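Long-range contacts in prephenate dehydratase (Arthrobacter aurescens, PDB 3MWB), which probably catalyses the decarboxylation and dehydration of prephenate to phenylpyruvate, a step in phenylalanine biosynthesis, and is seen to bind L-phenylalanine at its ACT domain: residues Q15-A21 with C156-I160; A116-W121 with A171-D176; T202-L208 with Y245-A251. All coordinates share one frame. Where two conformers were deposited one is given. Numbering follows the deposited sequence.

Contact 1: Q15-A21 with C156-I160; sequences QGTFTEA and CAPLI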
loop_
_atom_site.group_PDB
_atom_site.type_symbol
_atom_site.label_atom_id
_atom_site.label_comp_id
_atom_site.label_asym_id
_atom_site.label_seq_id
_atom_site.Cartn_x
_atom_site.Cartn_y
_atom_site.Cartn_z
ATOM N N GLN A 15 -10.369 -42.628 -20.970
ATOM C CA GLN A 15 -10.657 -42.140 -22.315
ATOM C C GLN A 15 -12.125 -41.684 -22.412
ATOM O O GLN A 15 -12.995 -42.167 -21.677
ATOM C CB GLN A 15 -10.276 -43.186 -23.382
ATOM C CG GLN A 15 -8.751 -43.423 -23.471
ATOM C CD GLN A 15 -8.307 -44.289 -24.655
ATOM O OE1 GLN A 15 -9.123 -44.936 -25.313
ATOM N NE2 GLN A 15 -6.995 -44.300 -24.922
ATOM N N GLY A 16 -12.392 -40.706 -23.276
ATOM C CA GLY A 16 -13.776 -40.274 -23.525
ATOM C C GLY A 16 -14.329 -39.211 -22.592
ATOM O O GLY A 16 -15.489 -38.763 -22.747
ATOM N N THR A 17 -13.510 -38.799 -21.623
ATOM C CA THR A 17 -13.861 -37.684 -20.736
ATOM C C THR A 17 -13.802 -36.347 -21.474
ATOM O O THR A 17 -13.306 -36.255 -22.603
ATOM C CB THR A 17 -12.889 -37.592 -19.526
ATOM O OG1 THR A 17 -11.539 -37.595 -20.011
ATOM C CG2 THR A 17 -13.070 -38.798 -18.581
ATOM N N PHE A 18 -14.301 -35.299 -20.818
ATOM C CA PHE A 18 -14.116 -33.943 -21.306
ATOM C C PHE A 18 -12.631 -33.585 -21.420
ATOM O O PHE A 18 -12.224 -32.877 -22.337
ATOM C CB PHE A 18 -14.872 -32.952 -20.402
ATOM C CG PHE A 18 -16.344 -32.983 -20.616
ATOM C CD1 PHE A 18 -17.136 -33.961 -19.988
ATOM C CD2 PHE A 18 -16.943 -32.090 -21.504
ATOM C CE1 PHE A 18 -18.520 -34.011 -20.221
ATOM C CE2 PHE A 18 -18.320 -32.129 -21.741
ATOM C CZ PHE A 18 -19.109 -33.089 -21.090
ATOM N N THR A 19 -11.820 -34.109 -20.505
ATOM C CA THR A 19 -10.370 -33.900 -20.584
ATOM C C THR A 19 -9.771 -34.417 -21.903
ATOM O O THR A 19 -9.044 -33.681 -22.569
ATOM C CB THR A 19 -9.642 -34.477 -19.366
ATOM O OG1 THR A 19 -10.334 -34.079 -18.171
ATOM C CG2 THR A 19 -8.219 -33.958 -19.290
ATOM N N GLU A 20 -10.068 -35.655 -22.281
ATOM C CA GLU A 20 -9.560 -36.163 -23.559
ATOM C C GLU A 20 -10.022 -35.288 -24.731
ATOM O O GLU A 20 -9.216 -34.884 -25.572
ATOM C CB GLU A 20 -9.948 -37.620 -23.806
ATOM C CG GLU A 20 -9.483 -38.088 -25.182
ATOM C CD GLU A 20 -9.362 -39.592 -25.333
ATOM O OE1 GLU A 20 -10.320 -40.335 -25.008
ATOM O OE2 GLU A 20 -8.295 -40.020 -25.812
ATOM N N ALA A 21 -11.325 -35.002 -24.767
ATOM C CA ALA A 21 -11.909 -34.126 -25.793
ATOM C C ALA A 21 -11.105 -32.841 -25.963
ATOM O O ALA A 21 -10.904 -32.384 -27.075
ATOM C CB ALA A 21 -13.382 -33.817 -25.475
ATOM N N CYS A 156 -22.806 -37.541 -20.395
ATOM C CA CYS A 156 -21.414 -37.590 -20.780
ATOM C C CYS A 156 -21.117 -36.597 -21.906
ATOM O O CYS A 156 -21.995 -35.825 -22.303
ATOM C CB CYS A 156 -21.082 -39.011 -21.227
ATOM S SG CYS A 156 -22.098 -39.541 -22.611
ATOM N N ALA A 157 -19.886 -36.649 -22.410
ATOM C CA ALA A 157 -19.430 -35.835 -23.544
ATOM C C ALA A 157 -19.915 -36.372 -24.892
ATOM O O ALA A 157 -20.152 -37.577 -25.039
ATOM C CB ALA A 157 -17.883 -35.734 -23.541
ATOM N N PRO A 158 -20.086 -35.478 -25.884
ATOM C CA PRO A 158 -20.342 -35.963 -27.239
ATOM C C PRO A 158 -19.242 -36.904 -27.751
ATOM O O PRO A 158 -19.540 -37.820 -28.514
ATOM C CB PRO A 158 -20.388 -34.671 -28.069
ATOM C CG PRO A 158 -20.909 -33.660 -27.113
ATOM C CD PRO A 158 -20.260 -34.016 -25.791
ATOM N N LEU A 159 -17.995 -36.691 -27.312
ATOM C CA LEU A 159 -16.867 -37.537 -27.719
ATOM C C LEU A 159 -17.179 -39.028 -27.575
ATOM O O LEU A 159 -17.108 -39.772 -28.554
ATOM C CB LEU A 159 -15.578 -37.190 -26.944
ATOM C CG LEU A 159 -14.367 -38.126 -27.160
ATOM C CD1 LEU A 159 -13.980 -38.239 -28.644
ATOM C CD2 LEU A 159 -13.146 -37.718 -26.328
ATOM N N ILE A 160 -17.531 -39.452 -26.363
ATOM C CA ILE A 160 -17.694 -40.875 -26.078
ATOM C C ILE A 160 -18.931 -41.484 -26.763
ATOM O O ILE A 160 -18.931 -42.676 -27.128
ATOM C CB ILE A 160 -17.596 -41.190 -24.550
ATOM C CG1 ILE A 160 -17.310 -42.684 -24.326
ATOM C CG2 ILE A 160 -18.827 -40.681 -23.787
ATOM C CD1 ILE A 160 -16.509 -42.987 -23.088
HETATM O O HOH W 1 -17.877 -38.367 -21.360
#
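Van der Waals packing accounts for most of the 352 Å² buried between the turn leading into helix 18-23 and the start of helix 158-163. Leu159 reaches toward the first helix: its CD2 lies 3.8 Å from Gly16 CA, 3.6 Å from Ala21 N and 4.0 Å from Ala21 CB. Ile160 packs by CB against Gly16 O at 3.7 Å. Gly16 has phi/psi of 87/-1, where a CB would jam against the preceding carbonyl; an ideal CB would also clash with Ile160 CD1, so both the turn and the close approach call for glycine.

An aromatic interaction is centred on Phe18. Ala157 CB sits 3.8 Å from the ring centroid of Phe18 and only 12° off the ring normal, a CH-pi contact, while Phe92 also meets this ring.

No direct hydrogen bond joins the segments. Instead, a water donates to Gly16 O and accepts from Ala157 N, with its oxygen 2.8 Å from each of these atoms. Bonds inside segment 15-21 hold its turn: Gly16 N donates to Glu20 OE1 (2.7 Å), and Thr17 OG1 caps the helix through a weak bond from Glu20 N (3.3 Å).

The two helices follow strands of different sheets, so this contact joins the two lobes of the periplasmic-binding-protein-like domain. Apolar packing and a single water bridge imply an interface set by shape more than by direct polar pairing.

Contact 2: A116-W121 with A171-D176; sequences AQCRLW and AEDIGD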
loop_
_atom_site.group_PDB
_atom_site.type_symbol
_atom_site.label_atom_id
_atom_site.label_comp_id
_atom_site.label_asym_id
_atom_site.label_seq_id
_atom_site.Cartn_x
_atom_site.Cartn_y
_atom_site.Cartn_z
ATOM N N ALA A 116 -25.091 -31.761 -11.458
ATOM C CA ALA A 116 -25.470 -30.467 -10.884
ATOM C C ALA A 116 -25.743 -29.392 -11.941
ATOM O O ALA A 116 -26.415 -28.400 -11.667
ATOM C CB ALA A 116 -24.380 -29.990 -9.913
ATOM N N GLN A 117 -25.205 -29.591 -13.142
ATOM C CA GLN A 117 -25.381 -28.634 -14.236
ATOM C C GLN A 117 -26.456 -29.027 -15.232
ATOM O O GLN A 117 -26.652 -28.312 -16.199
ATOM C CB GLN A 117 -24.101 -28.508 -15.043
ATOM C CG GLN A 117 -22.944 -27.886 -14.343
ATOM C CD GLN A 117 -21.798 -27.756 -15.292
ATOM O OE1 GLN A 117 -21.873 -27.009 -16.271
ATOM N NE2 GLN A 117 -20.734 -28.500 -15.035
ATOM N N CYS A 118 -27.089 -30.180 -15.041
ATOM C CA CYS A 118 -28.127 -30.649 -15.957
ATOM C C CYS A 118 -29.498 -30.715 -15.302
ATOM O O CYS A 118 -30.426 -31.301 -15.854
ATOM C CB CYS A 118 -27.754 -32.014 -16.543
ATOM S SG CYS A 118 -26.348 -31.921 -17.660
ATOM N N ARG A 119 -29.615 -30.080 -14.141
ATOM C CA ARG A 119 -30.849 -30.064 -13.364
ATOM C C ARG A 119 -32.095 -29.636 -14.120
ATOM O O ARG A 119 -33.138 -30.275 -13.982
ATOM C CB ARG A 119 -30.679 -29.202 -12.101
ATOM C CG ARG A 119 -29.666 -29.784 -11.104
ATOM C CD ARG A 119 -29.935 -31.280 -10.860
ATOM N NE ARG A 119 -31.313 -31.488 -10.438
ATOM C CZ ARG A 119 -31.764 -31.283 -9.200
ATOM N NH1 ARG A 119 -30.933 -30.896 -8.233
ATOM N NH2 ARG A 119 -33.050 -31.482 -8.924
ATOM N N LEU A 120 -31.993 -28.567 -14.907
ATOM C CA LEU A 120 -33.174 -27.955 -15.531
ATOM C C LEU A 120 -33.873 -28.929 -16.470
ATOM O O LEU A 120 -35.069 -29.196 -16.331
ATOM C CB LEU A 120 -32.812 -26.672 -16.283
ATOM C CG LEU A 120 -32.446 -25.445 -15.452
ATOM C CD1 LEU A 120 -31.804 -24.370 -16.338
ATOM C CD2 LEU A 120 -33.659 -24.903 -14.697
ATOM N N TRP A 121 -33.102 -29.455 -17.415
ATOM C CA TRP A 121 -33.583 -30.436 -18.369
ATOM C C TRP A 121 -34.067 -31.715 -17.679
ATOM O O TRP A 121 -35.165 -32.191 -17.954
ATOM C CB TRP A 121 -32.471 -30.754 -19.366
ATOM C CG TRP A 121 -32.954 -31.485 -20.555
ATOM C CD1 TRP A 121 -33.319 -30.948 -21.755
ATOM C CD2 TRP A 121 -33.148 -32.896 -20.668
ATOM N NE1 TRP A 121 -33.714 -31.942 -22.613
ATOM C CE2 TRP A 121 -33.623 -33.147 -21.969
ATOM C CE3 TRP A 121 -32.960 -33.975 -19.796
ATOM C CZ2 TRP A 121 -33.916 -34.431 -22.422
ATOM C CZ3 TRP A 121 -33.255 -35.251 -20.248
ATOM C CH2 TRP A 121 -33.728 -35.465 -21.547
ATOM N N ALA A 171 -30.728 -37.470 -25.790
ATOM C CA ALA A 171 -30.952 -36.027 -25.738
ATOM C C ALA A 171 -29.642 -35.265 -25.933
ATOM O O ALA A 171 -28.611 -35.646 -25.359
ATOM C CB ALA A 171 -31.583 -35.644 -24.419
ATOM N N GLU A 172 -29.704 -34.193 -26.732
ATOM C CA GLU A 172 -28.545 -33.343 -27.053
ATOM C C GLU A 172 -28.544 -32.023 -26.280
ATOM O O GLU A 172 -29.607 -31.418 -26.079
ATOM C CB GLU A 172 -28.532 -33.020 -28.549
ATOM C CG GLU A 172 -27.854 -34.056 -29.413
ATOM C CD GLU A 172 -27.888 -33.698 -30.906
ATOM O OE1 GLU A 172 -28.916 -33.179 -31.425
ATOM O OE2 GLU A 172 -26.863 -33.934 -31.564
ATOM N N ASP A 173 -27.355 -31.593 -25.845
ATOM C CA ASP A 173 -27.146 -30.242 -25.287
ATOM C C ASP A 173 -28.092 -29.958 -24.107
ATOM O O ASP A 173 -28.941 -29.089 -24.171
ATOM C CB ASP A 173 -27.283 -29.179 -26.401
ATOM C CG ASP A 173 -26.614 -27.829 -26.052
ATOM O OD1 ASP A 173 -25.672 -27.790 -25.238
ATOM O OD2 ASP A 173 -27.029 -26.788 -26.629
ATOM N N ILE A 174 -27.912 -30.687 -23.012
ATOM C CA ILE A 174 -28.875 -30.635 -21.914
ATOM C C ILE A 174 -28.403 -29.855 -20.677
ATOM O O ILE A 174 -29.052 -29.898 -19.624
ATOM C CB ILE A 174 -29.328 -32.060 -21.518
ATOM C CG1 ILE A 174 -28.120 -32.944 -21.148
ATOM C CG2 ILE A 174 -30.099 -32.680 -22.657
ATOM C CD1 ILE A 174 -28.504 -34.241 -20.408
ATOM N N GLY A 175 -27.286 -29.140 -20.808
ATOM C CA GLY A 175 -26.728 -28.353 -19.703
ATOM C C GLY A 175 -27.466 -27.051 -19.400
ATOM O O GLY A 175 -28.090 -26.454 -20.285
ATOM N N ASP A 176 -27.366 -26.627 -18.141
ATOM C CA ASP A 176 -28.010 -25.432 -17.580
ATOM C C ASP A 176 -27.347 -24.111 -18.028
ATOM O O ASP A 176 -27.991 -23.051 -18.040
ATOM C CB ASP A 176 -27.948 -25.475 -16.024
ATOM C CG ASP A 176 -28.794 -26.614 -15.394
ATOM O OD1 ASP A 176 -29.708 -27.176 -16.042
ATOM O OD2 ASP A 176 -28.542 -26.944 -14.211
#
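Asp176 supplies most of the polar chemistry here, through its backbone and its carboxylate together. Its N donates to Gln117 O at 2.7 Å with an N-H...O angle of 150°, although the position of that carbonyl is less certain in the model. The carboxylate meets backbone amides at the start of helix 119-125: Leu120 N donates to Asp176 OD1 (2.9 Å, 157°), and Arg119 N makes a weak bond to Asp176 OD2 (3.3 Å, 120°). Amides in the first helical turn lack the usual acceptor one turn earlier. Cys118 is the N-cap residue; the acceptors for these two amides come from Asp176, in a distant part of the chain.

Two other polar side chains have partners outside the segments: the guanidinium of Arg119 forms a salt bridge with Asp123, and Gln117 NE2 donates to His113 O. Backbone hydrogen bonds tie Ala171 to Leu94 and Ile174 to Phe92, fixing segment 171-176 alongside strand 93-96 and the residue before it, Phe92.

Beside this polar end lies an apolar patch. Ile174 CG2 stands 3.5 Å from the centroid of the five-membered ring of Trp121, 4° off its normal, a CH-pi contact over the face. Ala171 CB approaches Trp121 CZ2 at 3.3 Å, and Cys118 SG lies 4.0 Å from Ile174 CG1.

Helix 119-125 is thus fastened to the loop leaving edge strand 168-171, a helix-against-sheet arrangement within the second alpha/beta lobe of the periplasmic-binding-protein-like fold, with a loop carboxylate at the helix N-terminus.

Contact 3: T202-L208 with Y245-A251; sequences TTVVVPL and YFFSIDA. With PHE (phenylalanine), chain D.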
loop_
_atom_site.group_PDB
_atom_site.type_symbol
_atom_site.label_atom_id
_atom_site.label_comp_id
_atom_site.label_asym_id
_atom_site.label_seq_id
_atom_site.Cartn_x
_atom_site.Cartn_y
_atom_site.Cartn_z
ATOM N N THR A 202 1.171 -15.307 -17.687
ATOM C CA THR A 202 2.287 -15.837 -16.923
ATOM C C THR A 202 1.762 -16.368 -15.604
ATOM O O THR A 202 1.008 -15.682 -14.907
ATOM C CB THR A 202 3.431 -14.792 -16.733
ATOM O OG1 THR A 202 4.008 -14.460 -18.007
ATOM C CG2 THR A 202 4.571 -15.325 -15.812
ATOM N N THR A 203 2.169 -17.589 -15.263
ATOM C CA THR A 203 1.740 -18.252 -14.031
ATOM C C THR A 203 2.925 -18.459 -13.082
ATOM O O THR A 203 4.024 -18.862 -13.504
ATOM C CB THR A 203 1.028 -19.622 -14.332
ATOM O OG1 THR A 203 -0.077 -19.424 -15.227
ATOM C CG2 THR A 203 0.488 -20.281 -13.049
ATOM N N VAL A 204 2.684 -18.202 -11.801
ATOM C CA VAL A 204 3.663 -18.424 -10.743
ATOM C C VAL A 204 3.025 -19.038 -9.497
ATOM O O VAL A 204 1.822 -18.903 -9.262
ATOM C CB VAL A 204 4.377 -17.124 -10.304
ATOM C CG1 VAL A 204 5.286 -16.624 -11.380
ATOM C CG2 VAL A 204 3.361 -16.033 -9.852
ATOM N N VAL A 205 3.849 -19.704 -8.694
ATOM C CA VAL A 205 3.398 -20.171 -7.396
ATOM C C VAL A 205 4.309 -19.541 -6.372
ATOM O O VAL A 205 5.530 -19.724 -6.440
ATOM C CB VAL A 205 3.433 -21.725 -7.281
ATOM C CG1 VAL A 205 3.226 -22.162 -5.788
ATOM C CG2 VAL A 205 2.387 -22.350 -8.201
ATOM N N VAL A 206 3.729 -18.772 -5.452
ATOM C CA VAL A 206 4.517 -18.009 -4.472
ATOM C C VAL A 206 4.249 -18.520 -3.057
ATOM O O VAL A 206 3.137 -18.368 -2.530
ATOM C CB VAL A 206 4.250 -16.467 -4.558
ATOM C CG1 VAL A 206 5.225 -15.672 -3.671
ATOM C CG2 VAL A 206 4.291 -15.990 -6.040
ATOM N N PRO A 207 5.277 -19.134 -2.443
ATOM C CA PRO A 207 5.214 -19.557 -1.053
ATOM C C PRO A 207 5.196 -18.332 -0.146
ATOM O O PRO A 207 5.944 -17.377 -0.366
ATOM C CB PRO A 207 6.521 -20.345 -0.856
ATOM C CG PRO A 207 6.961 -20.724 -2.239
ATOM C CD PRO A 207 6.521 -19.569 -3.101
ATOM N N LEU A 208 4.334 -18.355 0.857
ATOM C CA LEU A 208 4.323 -17.322 1.871
ATOM C C LEU A 208 5.445 -17.563 2.887
ATOM O O LEU A 208 5.478 -18.612 3.537
ATOM C CB LEU A 208 2.955 -17.297 2.557
ATOM C CG LEU A 208 2.659 -16.190 3.555
ATOM C CD1 LEU A 208 2.630 -14.817 2.886
ATOM C CD2 LEU A 208 1.351 -16.480 4.222
ATOM N N TYR A 245 1.294 -21.229 3.597
ATOM C CA TYR A 245 0.488 -21.138 2.384
ATOM C C TYR A 245 1.347 -20.980 1.149
ATOM O O TYR A 245 2.498 -20.551 1.230
ATOM C CB TYR A 245 -0.468 -19.930 2.443
ATOM C CG TYR A 245 -1.452 -19.955 3.581
ATOM C CD1 TYR A 245 -2.690 -20.580 3.448
ATOM C CD2 TYR A 245 -1.141 -19.350 4.805
ATOM C CE1 TYR A 245 -3.592 -20.603 4.499
ATOM C CE2 TYR A 245 -2.034 -19.369 5.864
ATOM C CZ TYR A 245 -3.255 -19.991 5.703
ATOM O OH TYR A 245 -4.131 -20.009 6.759
ATOM N N PHE A 246 0.772 -21.318 -0.004
ATOM C CA PHE A 246 1.254 -20.743 -1.230
ATOM C C PHE A 246 0.123 -20.071 -2.002
ATOM O O PHE A 246 -1.047 -20.369 -1.786
ATOM C CB PHE A 246 2.029 -21.751 -2.090
ATOM C CG PHE A 246 1.189 -22.851 -2.647
ATOM C CD1 PHE A 246 0.397 -22.640 -3.778
ATOM C CD2 PHE A 246 1.204 -24.117 -2.057
ATOM C CE1 PHE A 246 -0.384 -23.659 -4.310
ATOM C CE2 PHE A 246 0.421 -25.158 -2.582
ATOM C CZ PHE A 246 -0.375 -24.931 -3.704
ATOM N N PHE A 247 0.493 -19.137 -2.870
ATOM C CA PHE A 247 -0.459 -18.471 -3.741
ATOM C C PHE A 247 -0.200 -18.876 -5.191
ATOM O O PHE A 247 0.923 -18.772 -5.691
ATOM C CB PHE A 247 -0.378 -16.963 -3.562
ATOM C CG PHE A 247 -0.470 -16.531 -2.127
ATOM C CD1 PHE A 247 -1.691 -16.530 -1.477
ATOM C CD2 PHE A 247 0.676 -16.138 -1.425
ATOM C CE1 PHE A 247 -1.780 -16.133 -0.122
ATOM C CE2 PHE A 247 0.602 -15.712 -0.087
ATOM C CZ PHE A 247 -0.633 -15.733 0.572
ATOM N N SER A 248 -1.243 -19.380 -5.832
ATOM C CA SER A 248 -1.242 -19.737 -7.244
ATOM C C SER A 248 -1.821 -18.553 -8.028
ATOM O O SER A 248 -2.941 -18.085 -7.757
ATOM C CB SER A 248 -2.099 -20.985 -7.441
ATOM O OG SER A 248 -1.942 -21.558 -8.727
ATOM N N ILE A 249 -1.049 -18.038 -8.975
ATOM C CA ILE A 249 -1.375 -16.736 -9.568
ATOM C C ILE A 249 -1.181 -16.762 -11.086
ATOM O O ILE A 249 -0.153 -17.254 -11.580
ATOM C CB ILE A 249 -0.480 -15.604 -8.958
ATOM C CG1 ILE A 249 -0.790 -15.371 -7.462
ATOM C CG2 ILE A 249 -0.660 -14.284 -9.713
ATOM C CD1 ILE A 249 0.281 -14.586 -6.726
ATOM N N ASP A 250 -2.167 -16.241 -11.822
ATOM C CA ASP A 250 -1.993 -15.972 -13.268
ATOM C C ASP A 250 -1.952 -14.471 -13.472
ATOM O O ASP A 250 -2.853 -13.751 -12.992
ATOM C CB ASP A 250 -3.139 -16.553 -14.126
ATOM C CG ASP A 250 -3.288 -18.081 -13.998
ATOM O OD1 ASP A 250 -2.302 -18.786 -13.653
ATOM O OD2 ASP A 250 -4.404 -18.585 -14.267
ATOM N N ALA A 251 -0.905 -13.994 -14.157
ATOM C CA ALA A 251 -0.773 -12.578 -14.538
ATOM C C ALA A 251 -0.885 -12.413 -16.040
ATOM O O ALA A 251 -0.537 -13.346 -16.800
ATOM C CB ALA A 251 0.564 -12.024 -14.046
HETATM N N PHE D . -2.473 -13.859 6.222
HETATM C CA PHE D . -1.788 -13.105 5.141
HETATM C C PHE D . -2.537 -11.844 4.712
HETATM O O PHE D . -3.576 -11.498 5.264
HETATM C CB PHE D . -1.473 -14.019 3.939
HETATM C CG PHE D . -2.677 -14.718 3.329
HETATM C CD1 PHE D . -3.560 -14.031 2.487
HETATM C CD2 PHE D . -2.889 -16.079 3.552
HETATM C CE1 PHE D . -4.647 -14.680 1.892
HETATM C CE2 PHE D . -3.985 -16.750 2.944
HETATM C CZ PHE D . -4.864 -16.042 2.135
HETATM O OXT PHE D . -2.122 -11.122 3.794
#
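Val204, Val206, Phe247 and Ile249 share one face of the strand pair, where helix 215-224 packs on Val206 and Phe247. Val204 CG2 meets Ile249 CB at 4.0 Å, and Leu208 CD1 lies 3.7 Å from Phe247 CE2. The bound phenylalanine adjoins this apolar end: its CG is 3.6 Å from Phe247 CZ, near the plane of that ring, its CB is 3.8 Å from Leu208 CD2, and its CD2, over the Tyr245 ring face, is 3.9 Å from Tyr245 CD2.

The backbones run antiparallel, with axes at 162°. Paired bonds link Val206 with Phe247 (2.8 Å, N to O, both ways) and Thr202 with Ala251 (2.7 Å, likewise), while Leu208 N donates to Tyr245 O at 2.9 Å.

On the other face, Thr203 OG1 donates to Asp250 OD1 (2.8 Å) and also bonds Tyr280, while Asp250 forms a salt bridge with Arg232. Strands 200-207 and 245-252 are the central pair of the four-stranded ACT-domain sheet, whose ligand site is completed by Asn229 and Leu230 of the second subunit.

How the contacts relate
Contacts 1 and 2 belong to the prephenate dehydratase domain, whereas contact 3 lies in the ACT domain, across the chain's centre from both. The first two interlock along the sequence, with centres about 16 Å apart, and share a framework: strand 93-96 bonds to Cys156 and Ala171, while Phe92 meets both Phe18 and Ile174. Contact 1 is buried between lobes and depends on apolar fit and a water; contact 2, partly exposed within one lobe, adds a carboxylate bonded to helix amides. Contact 3, also buried, differs in having a regular backbone hydrogen-bond pattern. Its nearest atoms lie about 17 Å from those of contact 1.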